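PDB 1I5P: pesticidal crystal protein Cry2Aa from Bacillus thuringiensis serovar kurstaki, which promotes colloidosmotic lysis by binding to midgut epithelial cells of dipteran and lepidopteran larvae. Local coordinates for residues A[371-376]-A[398-403]. Residues are numbered along the deposited sequence; the frame is centred on the assembly and turned at random.
Sequences TPFVRS and FQTTLS
V374 and R375 both donate their backbone N-H to one carbonyl, Q399 O, and so form a classic beta bulge between antiparallel strands 373-376 and 398-400. V374 N lies 2.9 Å from Q399 O, in the carbonyl plane. R375 N is farther from Q399 O, at 3.3 Å, and tilted from that plane. Q399 N returns a bond to R375 O. Beyond the paired residues, T401 N donates a hydrogen bond to P372 O (2.9 Å).

The aromatic contact is T-shaped. F398 turns its ring edge toward the ring face of F373, with centroids 5.8 Å apart and planes at 61°. CB of F398 also rests against F373 CD2 at 3.5 Å. T400 CG2 touches CD2 and CE2 of the same ring. S376 CB packs against CD2 and CE2 of F398. Strand 308-321 packs against both rings: L308 touches F373 and I311 touches F398.

P372 CG and V374 CG1 each meet T401 CG2 at 3.8 Å. One water links T371 OG1 to T400 OG1, donating to the latter.

R375 and Q399 share the other sheet face from S376 and F398. R375 NH1 forms a salt bridge with D45 and a hydrogen bond with S415 OG; Q399 OE1 is hydrogen-bonded to R405 NH2. The chemistry implies a bulged central pair in a four-stranded middle-domain sheet: F398 and S376 on a buried face, R375 and Q399 on a partly exposed one, their polar ends held.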
# COMPACT_ATOMS: atom_id res chain seq x y z
N THR A 371 1.13 -18.89 9.03
CA THR A 371 -0.15 -18.94 8.32
C THR A 371 -0.95 -17.68 8.62
O THR A 371 -1.96 -17.72 9.32
CB THR A 371 -0.99 -20.17 8.72
OG1 THR A 371 -1.38 -20.07 10.10
CG2 THR A 371 -0.19 -21.45 8.51
N PRO A 372 -0.51 -16.54 8.08
CA PRO A 372 -1.20 -15.28 8.30
C PRO A 372 -2.57 -15.23 7.64
O PRO A 372 -2.88 -16.04 6.76
CB PRO A 372 -0.26 -14.26 7.68
CG PRO A 372 0.29 -15.03 6.51
CD PRO A 372 0.63 -16.36 7.17
N PHE A 373 -3.39 -14.28 8.08
CA PHE A 373 -4.71 -14.09 7.50
C PHE A 373 -4.50 -13.42 6.15
O PHE A 373 -3.58 -12.61 6.00
CB PHE A 373 -5.55 -13.17 8.40
CG PHE A 373 -6.02 -13.81 9.67
CD1 PHE A 373 -5.58 -13.35 10.90
CD2 PHE A 373 -6.93 -14.87 9.64
CE1 PHE A 373 -6.03 -13.92 12.08
CE2 PHE A 373 -7.39 -15.45 10.81
CZ PHE A 373 -6.95 -14.97 12.04
N VAL A 374 -5.33 -13.76 5.16
CA VAL A 374 -5.21 -13.15 3.84
C VAL A 374 -6.57 -12.75 3.25
O VAL A 374 -6.65 -11.87 2.39
CB VAL A 374 -4.49 -14.09 2.82
CG1 VAL A 374 -3.02 -14.23 3.21
CG2 VAL A 374 -5.15 -15.47 2.79
N ARG A 375 -7.64 -13.38 3.75
CA ARG A 375 -8.97 -13.10 3.23
C ARG A 375 -9.98 -12.85 4.35
O ARG A 375 -9.95 -13.53 5.38
CB ARG A 375 -9.41 -14.28 2.36
CG ARG A 375 -10.68 -14.08 1.57
CD ARG A 375 -11.00 -15.33 0.76
NE ARG A 375 -10.03 -15.59 -0.32
CZ ARG A 375 -10.17 -15.15 -1.57
NH1 ARG A 375 -11.22 -14.42 -1.91
NH2 ARG A 375 -9.26 -15.47 -2.49
N SER A 376 -10.88 -11.88 4.14
CA SER A 376 -11.90 -11.57 5.14
C SER A 376 -13.30 -11.40 4.53
O SER A 376 -13.43 -11.09 3.34
CB SER A 376 -11.54 -10.29 5.88
OG SER A 376 -11.57 -9.17 5.00
N PHE A 398 -12.45 -14.51 9.00
CA PHE A 398 -11.13 -14.41 8.39
C PHE A 398 -10.57 -15.79 8.07
O PHE A 398 -10.88 -16.77 8.75
CB PHE A 398 -10.18 -13.65 9.32
CG PHE A 398 -10.68 -12.29 9.73
CD1 PHE A 398 -11.61 -12.16 10.76
CD2 PHE A 398 -10.25 -11.14 9.06
CE1 PHE A 398 -12.10 -10.90 11.12
CE2 PHE A 398 -10.74 -9.88 9.41
CZ PHE A 398 -11.67 -9.76 10.44
N GLN A 399 -9.74 -15.85 7.04
CA GLN A 399 -9.15 -17.10 6.61
C GLN A 399 -7.65 -16.90 6.38
O GLN A 399 -7.23 -15.86 5.88
CB GLN A 399 -9.84 -17.58 5.34
CG GLN A 399 -9.37 -18.90 4.79
CD GLN A 399 -10.28 -19.38 3.68
OE1 GLN A 399 -11.45 -19.70 3.91
NE2 GLN A 399 -9.76 -19.43 2.46
N THR A 400 -6.87 -17.91 6.76
CA THR A 400 -5.42 -17.87 6.64
C THR A 400 -4.91 -18.49 5.34
O THR A 400 -5.67 -19.07 4.58
CB THR A 400 -4.77 -18.62 7.81
OG1 THR A 400 -5.03 -20.03 7.67
CG2 THR A 400 -5.35 -18.14 9.13
N THR A 401 -3.60 -18.35 5.10
CA THR A 401 -2.96 -18.92 3.92
C THR A 401 -3.36 -20.38 3.87
O THR A 401 -3.39 -21.01 2.82
CB THR A 401 -1.43 -18.82 4.01
OG1 THR A 401 -1.00 -19.33 5.28
CG2 THR A 401 -0.99 -17.37 3.87
N LEU A 402 -3.64 -20.92 5.05
CA LEU A 402 -4.10 -22.29 5.17
C LEU A 402 -5.60 -22.03 5.17
O LEU A 402 -6.06 -21.07 5.78
CB LEU A 402 -3.65 -22.88 6.50
CG LEU A 402 -3.64 -24.41 6.61
CD1 LEU A 402 -3.41 -24.79 8.07
CD2 LEU A 402 -4.96 -24.98 6.11
N SER A 403 -6.37 -22.87 4.49
CA SER A 403 -7.81 -22.64 4.44
C SER A 403 -8.51 -22.56 5.80
O SER A 403 -9.73 -22.72 5.88
CB SER A 403 -8.46 -23.72 3.57
OG SER A 403 -7.92 -23.65 2.26
O HOH W 1 -4.01 -21.47 9.86